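Local coordinates for protein 361aa long hypothetical D-aminopeptidase (Pyrococcus horikoshii, PDB 2DRH) that belongs to the peptidase S58 family and probably acts as an aminopeptidase, although its function has not been established, at residues K66-A71 with T286-K291; R190-E195 with S309-A314; K197-G202 with A245-L250; P249-Q254 with I300-D305; R257-A262 with D279-F284. All coordinates share one frame; numbering follows the deposited sequence.

Contact 1. Residues K66-A71 with T286-K291; sequences KVLAGA and TANRIK
The water between L68 and N288 is the best-held polar atom between the two segments, with three hydrogen bonds. It accepts from L68 N at 3.0 Å and from N288 N, also at 3.0 Å. It donates to N288 O, only 2.5 Å away. The water thus joins the two backbones where L68 N and N288 O do not bond directly. K66 O is gripped by one hydrogen bond and one weaker contact. I290 N donates to it at 2.6 Å and nearly straight, 168°. R289 CA comes to 3.2 Å from K66 O as a CA-H...O contact. The return bond of the pair runs from K66 N to I290 O, 2.7 Å, and is more bent, 151°. In both bonds the donor sits above the carbonyl plane.

K66 and I290 are therefore an antiparallel hydrogen-bonded pair in the larger sheet of the chain. The chain bends sharply at T286 and A287. Strand 65-73 consequently pairs with two successive strands: L68 and G70 bond to S285 and A283 of 278-285, and K66 bonds to 288-291.

The apolar part lies on the I290 side. CD2 of L68 meets CD1 of I290 at 3.6 Å, and the two side chains cross at about a right angle. The other branch, L68 CD1, rests on N288 CB at 3.8 Å. K66 is bent at chi2 and chi4. Its NZ leaves the pair for a salt bridge to E93 and hydrogen bonds to Y63 O and H292. The N288 amide donates to K301 O.

Contact 2. Residues R190-E195 with S309-A314; sequences RIVEIE and SPLFKA
The tightest touch is between V192 CG1 and A314 CB, 3.4 Å, closer than usual for two carbons. V192 uses both its methyls. Its other branch, CG2, meets L311 CD2 at 3.6 Å. The torsion explains the split: CG1 is anti to the carbonyl carbon, chi1 -47°, and CG2 takes the crowded place between backbone N and carbonyl carbon. I194 works with its tip, as CD1 lies 3.6 Å from L311 CG. V192 and I194 each cross L311 at about a right angle. An alanine in place of L311 would remove CG and both methyls, and would probably loosen the packing of I194 CD1 and V192 CG2.

Looser contacts flank this group. P310 CB lies 4.2 Å from I194 CG1, and R190 CB lies 4.0 Å from A314 CB. No hydrogen bond joins the two segments; the contact between them is carbon packing.

Further out, polar ties hold both elements in place. R190 bends at chi2 and carries its guanidinium away along the same helix, to salt bridges with E317 and E321. V192 is backbone-bonded to Y199 of the next strand. S309 and K313 are turned to the second subunit, where S309 OG bonds to N275 N and K313 makes a cation-pi contact with Y272.

Strand 190-193 and the first turns of helix 309-328 run nearly antiparallel, 167° apart, with axes 8.7 Å from each other. This is a helix layered on the face of a beta sheet, consistent with the alpha-beta-beta-alpha sandwich of the DmpA family.

Contact 3. Residues K197-G202 with A245-L250; sequences KKYTVG and ATDAPL
Two antiparallel neighbours of the larger sheet, strands 198-207 and 240-246, meet here, and the second ends in an ST turn. G202 and A245 form the hydrogen-bonded pair. G202 N reaches A245 O at 2.8 Å, in the carbonyl plane, and A245 N reaches G202 O at 3.0 Å. V201 and T246 follow as a non-hydrogen-bonded pair.

Past this pair, side chains join in. D247 turns its CG into the crowded place between N and carbonyl carbon, chi1 62°. This puts OD1 2.7 Å from T200 N, with the N-H above the carboxylate plane. An alanine in place of D247 would remove both oxygens and would probably leave T200 N without this bond and the strand end less firmly held.

T200 O accepts from T246 OG1 at 3.0 Å and, weakly, from D247 N. T246 OG1 also accepts from A248 N, 3.1 Å, which closes the ST turn.

The Y199 ring packs on the turn. A248 CB sits over one face of the Y199 ring, 4.2 Å from its centroid and 28° off the normal, a CH-pi contact. D247 OD1 lies at the ring edge. P249 CD is 3.6 Å from Y199 CE1. V297 of the third subunit packs on both Y199 and P249.

A water links D247 to T200 OG1; it donates to D247 OD2 across 2.6 Å.

Contact 4. Residues P249-Q254 with I300-D305; sequences PLTGRQ and IKALPD
Hydrogen bonds come first. L303 N donates to P249 O at 3.0 Å, from above the carbonyl plane. The Q254 amide is held on both ends. Q254 NE2 gives one bond to L303 O, 2.8 Å and nearly along the C=O axis. Q254 NE2 gives a second to D305 OD1 at 3.0 Å. Both acceptors lie in the amide plane, so the amide's rotation is fixed. The amide and the D305 carboxylate meet tip to tip with planes 77° apart, and OD1 is met from well above the carboxylate plane.

The other end of the amide caps the first turn of the helix. Q254 OE1 accepts from T251 N at 3.0 Å, on a lone pair. Q254 N returns a weak bond to T251 OG1. T251 is the N-cap, and the two residues form a capping box at the start of helix 252-268.

The charged pair is R253 with D305. R253 NH2 meets the syn lone pair of D305 OD2 at 2.9 Å, with guanidinium and carboxylate 64° apart. NH1 adds weak bonds to both oxygens. R257 makes a further salt bridge to D305 OD1, so two arginines probably keep this carboxylate ionised.

Among apolar contacts, P249 CG lies 3.9 Å from L303 CG, and T251 CG2 is 3.7 Å from A302 CB. I300 and A302 also pair with an antiparallel strand of the third subunit, which carries the sheet across the interface.

Contact 5. Residues R257-A262 with D279-F284; sequences RVAKRA and DIAVAF
The flat groups of the two segments, the F284 ring and the guanidiniums of R257 and R261, stay out of the contact. The CB of F284 points away from the helix, and its side chain packs on A69 and A245. The R261 guanidinium makes a cation-pi contact with F312 and bonds to A273 O of the second subunit. The R257 guanidinium has a salt bridge to E88 of the third subunit and hydrogen bonds to N75 and N275 of the second.

What remains between helix and strand is small. A281 and A283 both direct their methyls at the helix. V258, A259 and A262 answer them. A281 CB comes to 3.3 Å from A259 O, so a methyl rests on a helix carbonyl. A281 CB also lies 3.8 Å from A262 CB. A283 CB is 3.8 Å from V258 CG1. That branch of V258 is anti to the backbone N, chi1 168°, which carries it to the strand. A259 CB touches both strand methyls, A281 CB and A283 CB, each at 4.2 Å.

With four alanines in the contact, the backbones come near each other. The CA atoms of A259 and A283 are 5.2 Å apart, and the axes approach to 7.1 Å. The N-to-C directions differ by 139°. No hydrogen bond crosses the contact. Helix 309-328 lies alongside: F312 and T315 touch V258, and V319 touches A262.

Strands 240-246 and 278-285 are parallel neighbours in the sheet, and helix 252-268 connects them. The contact is therefore the packing of the helix on its own strand in a beta-alpha-beta crossover.

How the contacts relate
Contacts 1, 2, 3 and 5 all reach one mixed sheet. Contacts 2 and 3 lie closest, with centres about 8 Å apart, and are joined by backbone bonds between strands 184-193 and 198-207. Contact 3 passes into contact 4 through the shared P249 and L250. Contact 5 follows on the same helix and packs on contact 4 through L250 CD1 and V258 CG2, 4.0 Å apart. Contact 1 touches contact 4 through L68 CD1 and L250 O, 3.7 Å apart. Contacts 1 and 2 do not touch; their centres are about 19 Å apart. Contacts 2, 4 and 5 meet the second subunit; contacts 2 to 5 meet the third. None of them includes a residue identified as catalytic.

Contact 1. Residues K66-A71 with T286-K291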
# COMPACT_ATOMS: atom_id res chain seq x y z
N LYS A 66 11.80 18.34 12.24
CA LYS A 66 11.33 17.60 11.07
C LYS A 66 10.19 18.28 10.32
O LYS A 66 9.49 19.16 10.87
CB LYS A 66 10.88 16.21 11.52
CG LYS A 66 11.95 15.39 12.24
CD LYS A 66 11.31 14.48 13.27
CE LYS A 66 12.12 13.23 13.55
NZ LYS A 66 13.55 13.48 13.91
N VAL A 67 9.99 17.90 9.07
CA VAL A 67 8.89 18.45 8.29
C VAL A 67 7.99 17.28 7.93
O VAL A 67 8.46 16.16 7.76
CB VAL A 67 9.37 19.15 6.98
CG1 VAL A 67 10.27 20.34 7.32
CG2 VAL A 67 10.10 18.16 6.09
N LEU A 68 6.68 17.53 7.84
CA LEU A 68 5.75 16.47 7.47
C LEU A 68 5.98 16.17 5.99
O LEU A 68 6.25 17.08 5.21
CB LEU A 68 4.31 16.93 7.71
CG LEU A 68 3.97 17.19 9.19
CD1 LEU A 68 2.53 17.62 9.34
CD2 LEU A 68 4.22 15.92 9.99
N ALA A 69 5.89 14.90 5.61
CA ALA A 69 6.15 14.55 4.22
C ALA A 69 5.39 13.33 3.71
O ALA A 69 4.86 12.56 4.50
CB ALA A 69 7.64 14.34 4.03
N GLY A 70 5.36 13.19 2.39
CA GLY A 70 4.69 12.07 1.75
C GLY A 70 5.47 11.63 0.53
O GLY A 70 6.42 12.30 0.12
N ALA A 71 5.09 10.50 -0.07
CA ALA A 71 5.79 10.01 -1.25
C ALA A 71 4.98 8.97 -2.01
O ALA A 71 4.12 8.30 -1.45
CB ALA A 71 7.13 9.44 -0.85
N THR A 286 6.62 22.83 4.52
CA THR A 286 7.45 23.56 5.47
C THR A 286 6.56 24.22 6.51
O THR A 286 7.04 24.86 7.44
CB THR A 286 8.24 24.68 4.76
OG1 THR A 286 7.31 25.55 4.09
CG2 THR A 286 9.20 24.09 3.74
N ALA A 287 5.25 24.06 6.34
CA ALA A 287 4.28 24.67 7.24
C ALA A 287 4.25 24.14 8.68
O ALA A 287 3.99 24.90 9.62
CB ALA A 287 2.89 24.58 6.63
N ASN A 288 4.50 22.84 8.85
CA ASN A 288 4.49 22.25 10.19
C ASN A 288 5.80 21.58 10.56
O ASN A 288 6.14 20.51 10.03
CB ASN A 288 3.37 21.21 10.31
CG ASN A 288 1.99 21.84 10.39
OD1 ASN A 288 1.60 22.40 11.42
ND2 ASN A 288 1.24 21.75 9.29
N ARG A 289 6.54 22.19 11.48
CA ARG A 289 7.80 21.61 11.92
C ARG A 289 7.53 20.71 13.12
O ARG A 289 6.82 21.08 14.05
CB ARG A 289 8.81 22.69 12.29
CG ARG A 289 9.40 23.42 11.09
CD ARG A 289 10.60 24.28 11.49
NE ARG A 289 11.09 25.09 10.37
CZ ARG A 289 12.17 25.86 10.43
NH1 ARG A 289 12.89 25.93 11.54
NH2 ARG A 289 12.53 26.57 9.37
N ILE A 290 8.10 19.50 13.08
CA ILE A 290 7.92 18.52 14.14
C ILE A 290 9.19 18.42 14.97
O ILE A 290 10.24 18.04 14.45
CB ILE A 290 7.59 17.13 13.54
CG1 ILE A 290 6.61 17.27 12.38
CG2 ILE A 290 7.03 16.22 14.61
CD1 ILE A 290 5.30 17.95 12.73
N LYS A 291 9.11 18.74 16.25
CA LYS A 291 10.27 18.67 17.13
C LYS A 291 10.54 17.24 17.56
O LYS A 291 9.67 16.57 18.12
CB LYS A 291 10.06 19.55 18.38
CG LYS A 291 9.91 21.04 18.08
CD LYS A 291 9.95 21.86 19.37
CE LYS A 291 9.79 23.35 19.08
NZ LYS A 291 9.92 24.16 20.32
O HOH W 1 5.30 20.17 7.69

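Contact 2. Residues R190-E195 with S309-A314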
# COMPACT_ATOMS: atom_id res chain seq x y z
N ARG A 190 4.93 27.29 -8.75
CA ARG A 190 3.64 27.87 -9.08
C ARG A 190 3.03 28.46 -7.82
O ARG A 190 3.24 27.94 -6.73
CB ARG A 190 2.70 26.80 -9.65
CG ARG A 190 3.04 26.36 -11.06
CD ARG A 190 2.93 27.52 -12.04
NE ARG A 190 3.10 27.09 -13.43
CZ ARG A 190 4.27 26.82 -14.00
NH1 ARG A 190 5.40 26.94 -13.32
NH2 ARG A 190 4.30 26.43 -15.27
N ILE A 191 2.27 29.54 -7.99
CA ILE A 191 1.60 30.21 -6.88
C ILE A 191 0.12 29.94 -7.02
O ILE A 191 -0.42 29.96 -8.12
CB ILE A 191 1.83 31.73 -6.94
CG1 ILE A 191 3.32 32.05 -6.82
CG2 ILE A 191 1.04 32.42 -5.83
CD1 ILE A 191 3.94 31.58 -5.52
N VAL A 192 -0.56 29.67 -5.90
CA VAL A 192 -2.00 29.41 -5.93
C VAL A 192 -2.68 30.07 -4.73
O VAL A 192 -2.13 30.11 -3.63
CB VAL A 192 -2.31 27.88 -5.90
CG1 VAL A 192 -1.44 27.14 -6.91
CG2 VAL A 192 -2.10 27.32 -4.50
N GLU A 193 -3.88 30.60 -4.95
CA GLU A 193 -4.60 31.23 -3.86
C GLU A 193 -5.76 30.36 -3.42
O GLU A 193 -6.62 30.00 -4.23
CB GLU A 193 -5.11 32.62 -4.25
CG GLU A 193 -5.80 33.34 -3.10
CD GLU A 193 -6.08 34.81 -3.38
OE1 GLU A 193 -5.13 35.61 -3.46
OE2 GLU A 193 -7.27 35.16 -3.52
N ILE A 194 -5.77 30.00 -2.14
CA ILE A 194 -6.83 29.16 -1.60
C ILE A 194 -7.48 29.85 -0.40
O ILE A 194 -6.84 30.06 0.63
CB ILE A 194 -6.27 27.79 -1.16
CG1 ILE A 194 -5.69 27.06 -2.37
CG2 ILE A 194 -7.37 26.96 -0.52
CD1 ILE A 194 -4.98 25.77 -2.02
N GLU A 195 -8.75 30.19 -0.56
CA GLU A 195 -9.50 30.87 0.49
C GLU A 195 -8.78 32.12 0.96
O GLU A 195 -8.48 32.28 2.14
CB GLU A 195 -9.74 29.93 1.68
CG GLU A 195 -10.66 28.75 1.37
CD GLU A 195 -11.98 29.18 0.76
OE1 GLU A 195 -12.04 29.40 -0.47
OE2 GLU A 195 -12.97 29.31 1.50
N SER A 309 -7.53 21.06 -4.36
CA SER A 309 -7.37 20.66 -5.76
C SER A 309 -6.40 21.59 -6.50
O SER A 309 -5.64 21.15 -7.38
CB SER A 309 -8.73 20.61 -6.47
OG SER A 309 -9.51 19.56 -5.93
N PRO A 310 -6.41 22.90 -6.17
CA PRO A 310 -5.50 23.82 -6.83
C PRO A 310 -4.05 23.38 -6.61
O PRO A 310 -3.21 23.50 -7.51
CB PRO A 310 -5.81 25.16 -6.16
CG PRO A 310 -7.27 25.05 -5.91
CD PRO A 310 -7.39 23.65 -5.35
N LEU A 311 -3.75 22.86 -5.42
CA LEU A 311 -2.40 22.40 -5.14
C LEU A 311 -2.07 21.15 -5.98
O LEU A 311 -0.93 20.95 -6.39
CB LEU A 311 -2.23 22.11 -3.64
CG LEU A 311 -2.40 23.31 -2.69
CD1 LEU A 311 -2.52 22.82 -1.26
CD2 LEU A 311 -1.23 24.27 -2.81
N PHE A 312 -3.07 20.31 -6.24
CA PHE A 312 -2.85 19.12 -7.06
C PHE A 312 -2.50 19.55 -8.48
O PHE A 312 -1.59 19.00 -9.10
CB PHE A 312 -4.11 18.24 -7.12
CG PHE A 312 -4.43 17.52 -5.84
CD1 PHE A 312 -3.55 17.53 -4.76
CD2 PHE A 312 -5.61 16.79 -5.72
CE1 PHE A 312 -3.85 16.83 -3.59
CE2 PHE A 312 -5.92 16.09 -4.56
CZ PHE A 312 -5.03 16.11 -3.49
N LYS A 313 -3.22 20.54 -9.00
CA LYS A 313 -2.96 21.03 -10.34
C LYS A 313 -1.61 21.73 -10.43
O LYS A 313 -0.83 21.47 -11.35
CB LYS A 313 -4.07 22.00 -10.78
CG LYS A 313 -3.71 22.81 -12.02
CD LYS A 313 -4.88 23.66 -12.50
CE LYS A 313 -5.98 22.79 -13.06
NZ LYS A 313 -5.45 21.94 -14.16
N ALA A 314 -1.33 22.60 -9.46
CA ALA A 314 -0.07 23.33 -9.41
C ALA A 314 1.11 22.36 -9.36
O ALA A 314 2.16 22.63 -9.93
CB ALA A 314 -0.05 24.26 -8.17

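Contact 3. Residues K197-G202 with A245-L250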
# COMPACT_ATOMS: atom_id res chain seq x y z
N LYS A 197 -5.69 33.07 0.51
CA LYS A 197 -4.31 32.90 0.96
C LYS A 197 -3.41 32.39 -0.16
O LYS A 197 -3.80 31.51 -0.93
CB LYS A 197 -4.25 31.95 2.16
CG LYS A 197 -5.03 32.43 3.37
CD LYS A 197 -4.57 33.82 3.79
CE LYS A 197 -5.46 34.39 4.89
NZ LYS A 197 -5.06 35.78 5.25
N LYS A 198 -2.22 32.96 -0.25
CA LYS A 198 -1.28 32.55 -1.28
C LYS A 198 -0.39 31.41 -0.78
O LYS A 198 0.11 31.45 0.34
CB LYS A 198 -0.40 33.73 -1.71
CG LYS A 198 -1.14 34.82 -2.47
CD LYS A 198 -0.20 35.96 -2.83
CE LYS A 198 -0.91 37.05 -3.63
NZ LYS A 198 -1.46 36.52 -4.91
N TYR A 199 -0.23 30.40 -1.62
CA TYR A 199 0.62 29.26 -1.28
C TYR A 199 1.49 28.97 -2.50
O TYR A 199 1.05 29.14 -3.64
CB TYR A 199 -0.22 28.03 -0.94
CG TYR A 199 -1.07 28.15 0.31
CD1 TYR A 199 -0.48 28.20 1.57
CD2 TYR A 199 -2.46 28.20 0.22
CE1 TYR A 199 -1.26 28.29 2.72
CE2 TYR A 199 -3.25 28.30 1.36
CZ TYR A 199 -2.64 28.34 2.61
OH TYR A 199 -3.42 28.41 3.75
N THR A 200 2.72 28.54 -2.25
CA THR A 200 3.64 28.23 -3.33
C THR A 200 3.91 26.73 -3.41
O THR A 200 4.02 26.04 -2.39
CB THR A 200 4.99 28.94 -3.10
OG1 THR A 200 4.78 30.35 -2.96
CG2 THR A 200 5.93 28.68 -4.27
N VAL A 201 3.99 26.23 -4.64
CA VAL A 201 4.29 24.82 -4.89
C VAL A 201 5.51 24.80 -5.80
O VAL A 201 5.45 25.24 -6.94
CB VAL A 201 3.14 24.09 -5.61
CG1 VAL A 201 3.61 22.69 -6.03
CG2 VAL A 201 1.93 24.00 -4.69
N GLY A 202 6.63 24.29 -5.28
CA GLY A 202 7.84 24.22 -6.08
C GLY A 202 8.22 22.79 -6.45
O GLY A 202 7.84 21.84 -5.77
N ALA A 245 7.86 20.57 -3.02
CA ALA A 245 7.89 21.34 -1.78
C ALA A 245 6.74 22.35 -1.83
O ALA A 245 6.38 22.85 -2.90
CB ALA A 245 9.22 22.08 -1.64
N THR A 246 6.16 22.63 -0.66
CA THR A 246 5.07 23.59 -0.56
C THR A 246 5.02 24.19 0.83
O THR A 246 5.49 23.59 1.80
CB THR A 246 3.69 22.94 -0.84
OG1 THR A 246 2.66 23.94 -0.76
CG2 THR A 246 3.38 21.84 0.18
N ASP A 247 4.47 25.40 0.93
CA ASP A 247 4.36 26.07 2.21
C ASP A 247 2.91 25.95 2.71
O ASP A 247 2.52 26.59 3.69
CB ASP A 247 4.78 27.54 2.08
CG ASP A 247 3.91 28.34 1.12
OD1 ASP A 247 3.26 27.73 0.24
OD2 ASP A 247 3.90 29.58 1.23
N ALA A 248 2.13 25.13 2.03
CA ALA A 248 0.74 24.92 2.42
C ALA A 248 0.69 23.88 3.54
O ALA A 248 1.38 22.87 3.49
CB ALA A 248 -0.07 24.43 1.22
N PRO A 249 -0.11 24.14 4.59
CA PRO A 249 -0.22 23.19 5.70
C PRO A 249 -0.95 21.92 5.26
O PRO A 249 -2.10 21.98 4.82
CB PRO A 249 -0.99 23.98 6.75
CG PRO A 249 -1.88 24.85 5.92
CD PRO A 249 -0.93 25.34 4.84
N LEU A 250 -0.27 20.78 5.38
CA LEU A 250 -0.84 19.49 4.97
C LEU A 250 -0.31 18.35 5.82
O LEU A 250 0.88 18.31 6.15
CB LEU A 250 -0.50 19.21 3.51
CG LEU A 250 -0.90 20.21 2.43
CD1 LEU A 250 -0.07 19.94 1.17
CD2 LEU A 250 -2.39 20.10 2.14
O HOH W 2 3.38 31.38 -0.56

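Contact 4. Residues P249-Q254 with I300-D305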
# COMPACT_ATOMS: atom_id res chain seq x y z
N PRO A 249 -0.11 24.14 4.59
CA PRO A 249 -0.22 23.19 5.70
C PRO A 249 -0.95 21.92 5.26
O PRO A 249 -2.10 21.98 4.82
CB PRO A 249 -0.99 23.98 6.75
CG PRO A 249 -1.88 24.85 5.92
CD PRO A 249 -0.93 25.34 4.84
N LEU A 250 -0.27 20.78 5.38
CA LEU A 250 -0.84 19.49 4.97
C LEU A 250 -0.31 18.35 5.82
O LEU A 250 0.88 18.31 6.15
CB LEU A 250 -0.50 19.21 3.51
CG LEU A 250 -0.90 20.21 2.43
CD1 LEU A 250 -0.07 19.94 1.17
CD2 LEU A 250 -2.39 20.10 2.14
N THR A 251 -1.18 17.41 6.17
CA THR A 251 -0.78 16.26 6.97
C THR A 251 -0.02 15.27 6.08
O THR A 251 0.07 15.46 4.86
CB THR A 251 -2.01 15.55 7.54
OG1 THR A 251 -2.73 14.90 6.48
CG2 THR A 251 -2.94 16.57 8.23
N GLY A 252 0.54 14.23 6.69
CA GLY A 252 1.28 13.23 5.93
C GLY A 252 0.43 12.62 4.84
O GLY A 252 0.85 12.54 3.69
N ARG A 253 -0.78 12.21 5.19
CA ARG A 253 -1.70 11.60 4.24
C ARG A 253 -1.90 12.48 3.02
O ARG A 253 -1.85 12.01 1.88
CB ARG A 253 -3.06 11.33 4.89
CG ARG A 253 -4.12 10.82 3.92
CD ARG A 253 -5.46 10.73 4.62
NE ARG A 253 -5.80 12.02 5.22
CZ ARG A 253 -6.22 13.07 4.53
NH1 ARG A 253 -6.38 12.98 3.22
NH2 ARG A 253 -6.49 14.21 5.16
N GLN A 254 -2.12 13.77 3.27
CA GLN A 254 -2.33 14.74 2.20
C GLN A 254 -1.09 14.90 1.34
O GLN A 254 -1.19 15.14 0.14
CB GLN A 254 -2.74 16.10 2.79
CG GLN A 254 -4.09 16.07 3.47
CD GLN A 254 -4.51 17.43 4.00
OE1 GLN A 254 -3.85 18.00 4.87
NE2 GLN A 254 -5.61 17.96 3.48
N ILE A 300 -1.56 20.33 14.47
CA ILE A 300 -1.12 20.28 13.09
C ILE A 300 -2.01 21.20 12.27
O ILE A 300 -3.23 21.02 12.25
CB ILE A 300 -1.26 18.85 12.50
CG1 ILE A 300 -0.52 17.83 13.37
CG2 ILE A 300 -0.75 18.84 11.06
CD1 ILE A 300 0.96 18.08 13.49
N LYS A 301 -1.42 22.19 11.61
CA LYS A 301 -2.20 23.09 10.76
C LYS A 301 -2.40 22.30 9.47
O LYS A 301 -1.47 21.68 8.98
CB LYS A 301 -1.43 24.37 10.45
CG LYS A 301 -1.18 25.29 11.64
CD LYS A 301 -0.34 26.50 11.25
CE LYS A 301 0.99 26.05 10.65
NZ LYS A 301 1.89 27.19 10.28
N ALA A 302 -3.62 22.33 8.93
CA ALA A 302 -3.90 21.59 7.71
C ALA A 302 -5.14 22.08 6.97
O ALA A 302 -6.17 22.37 7.57
CB ALA A 302 -4.05 20.11 8.03
N LEU A 303 -5.02 22.17 5.66
CA LEU A 303 -6.12 22.59 4.81
C LEU A 303 -7.09 21.43 4.64
O LEU A 303 -6.67 20.28 4.52
CB LEU A 303 -5.60 23.00 3.43
CG LEU A 303 -4.68 24.22 3.34
CD1 LEU A 303 -3.99 24.25 2.00
CD2 LEU A 303 -5.49 25.49 3.57
N PRO A 304 -8.40 21.72 4.63
CA PRO A 304 -9.38 20.64 4.45
C PRO A 304 -9.24 20.12 3.03
O PRO A 304 -9.10 20.90 2.09
CB PRO A 304 -10.71 21.35 4.68
CG PRO A 304 -10.43 22.74 4.20
CD PRO A 304 -9.07 23.02 4.79
N ASP A 305 -9.26 18.80 2.86
CA ASP A 305 -9.11 18.20 1.54
C ASP A 305 -10.00 18.79 0.46
O ASP A 305 -9.63 18.81 -0.71
CB ASP A 305 -9.34 16.69 1.63
CG ASP A 305 -8.20 15.99 2.32
OD1 ASP A 305 -7.10 15.95 1.75
OD2 ASP A 305 -8.39 15.48 3.45

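Contact 5. Residues R257-A262 with D279-F284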
# COMPACT_ATOMS: atom_id res chain seq x y z
N ARG A 257 -0.89 12.32 -1.21
CA ARG A 257 -1.78 12.64 -2.32
C ARG A 257 -1.06 13.58 -3.27
O ARG A 257 -1.07 13.39 -4.49
CB ARG A 257 -3.07 13.29 -1.81
CG ARG A 257 -3.84 12.48 -0.76
CD ARG A 257 -5.16 13.15 -0.39
NE ARG A 257 -6.20 12.95 -1.41
CZ ARG A 257 -7.28 13.72 -1.54
NH1 ARG A 257 -7.47 14.74 -0.71
NH2 ARG A 257 -8.18 13.45 -2.48
N VAL A 258 -0.42 14.61 -2.72
CA VAL A 258 0.33 15.57 -3.51
C VAL A 258 1.41 14.86 -4.33
O VAL A 258 1.57 15.11 -5.52
CB VAL A 258 0.99 16.64 -2.58
CG1 VAL A 258 2.00 17.46 -3.36
CG2 VAL A 258 -0.10 17.57 -1.99
N ALA A 259 2.15 13.96 -3.69
CA ALA A 259 3.21 13.24 -4.39
C ALA A 259 2.67 12.56 -5.66
O ALA A 259 3.32 12.59 -6.71
CB ALA A 259 3.84 12.21 -3.45
N LYS A 260 1.49 11.96 -5.57
CA LYS A 260 0.87 11.28 -6.71
C LYS A 260 0.56 12.19 -7.89
O LYS A 260 0.57 11.75 -9.04
CB LYS A 260 -0.44 10.61 -6.29
CG LYS A 260 -0.31 9.30 -5.56
CD LYS A 260 -1.68 8.64 -5.44
CE LYS A 260 -1.62 7.32 -4.68
NZ LYS A 260 -2.98 6.72 -4.56
N ARG A 261 0.26 13.45 -7.60
CA ARG A 261 -0.09 14.41 -8.64
C ARG A 261 1.10 14.78 -9.51
O ARG A 261 0.94 15.28 -10.63
CB ARG A 261 -0.70 15.66 -7.99
CG ARG A 261 -1.98 15.35 -7.21
CD ARG A 261 -2.98 14.60 -8.09
NE ARG A 261 -4.27 14.35 -7.44
CZ ARG A 261 -4.47 13.44 -6.49
NH1 ARG A 261 -3.48 12.67 -6.07
NH2 ARG A 261 -5.68 13.30 -5.97
N ALA A 262 2.30 14.51 -9.01
CA ALA A 262 3.51 14.79 -9.76
C ALA A 262 3.54 13.91 -11.02
O ALA A 262 4.12 14.29 -12.03
CB ALA A 262 4.74 14.52 -8.90
N ASP A 279 10.56 5.77 -11.34
CA ASP A 279 9.81 7.00 -11.19
C ASP A 279 9.27 7.13 -9.76
O ASP A 279 8.42 6.34 -9.33
CB ASP A 279 8.68 7.03 -12.20
CG ASP A 279 9.18 6.88 -13.63
OD1 ASP A 279 10.41 6.80 -13.83
OD2 ASP A 279 8.34 6.84 -14.56
N ILE A 280 9.77 8.12 -9.04
CA ILE A 280 9.36 8.35 -7.67
C ILE A 280 9.22 9.84 -7.34
O ILE A 280 10.02 10.67 -7.78
CB ILE A 280 10.37 7.74 -6.69
CG1 ILE A 280 10.42 6.22 -6.89
CG2 ILE A 280 10.02 8.11 -5.26
CD1 ILE A 280 11.47 5.55 -6.06
N ALA A 281 8.20 10.16 -6.56
CA ALA A 281 7.91 11.53 -6.15
C ALA A 281 7.91 11.64 -4.63
O ALA A 281 7.35 10.79 -3.94
CB ALA A 281 6.56 11.96 -6.69
N VAL A 282 8.55 12.68 -4.12
CA VAL A 282 8.59 12.92 -2.69
C VAL A 282 8.09 14.34 -2.41
O VAL A 282 8.61 15.31 -2.95
CB VAL A 282 10.02 12.75 -2.13
CG1 VAL A 282 10.06 13.15 -0.67
CG2 VAL A 282 10.48 11.30 -2.29
N ALA A 283 7.05 14.46 -1.59
CA ALA A 283 6.48 15.76 -1.27
C ALA A 283 6.56 16.07 0.22
O ALA A 283 6.38 15.18 1.06
CB ALA A 283 5.04 15.81 -1.73
N PHE A 284 6.84 17.33 0.54
CA PHE A 284 6.92 17.75 1.93
C PHE A 284 6.46 19.19 2.08
O PHE A 284 6.49 19.98 1.13
CB PHE A 284 8.36 17.60 2.45
CG PHE A 284 9.35 18.56 1.83
CD1 PHE A 284 9.49 19.87 2.32
CD2 PHE A 284 10.18 18.15 0.79
CE1 PHE A 284 10.44 20.74 1.77
CE2 PHE A 284 11.13 19.01 0.24
CZ PHE A 284 11.26 20.31 0.73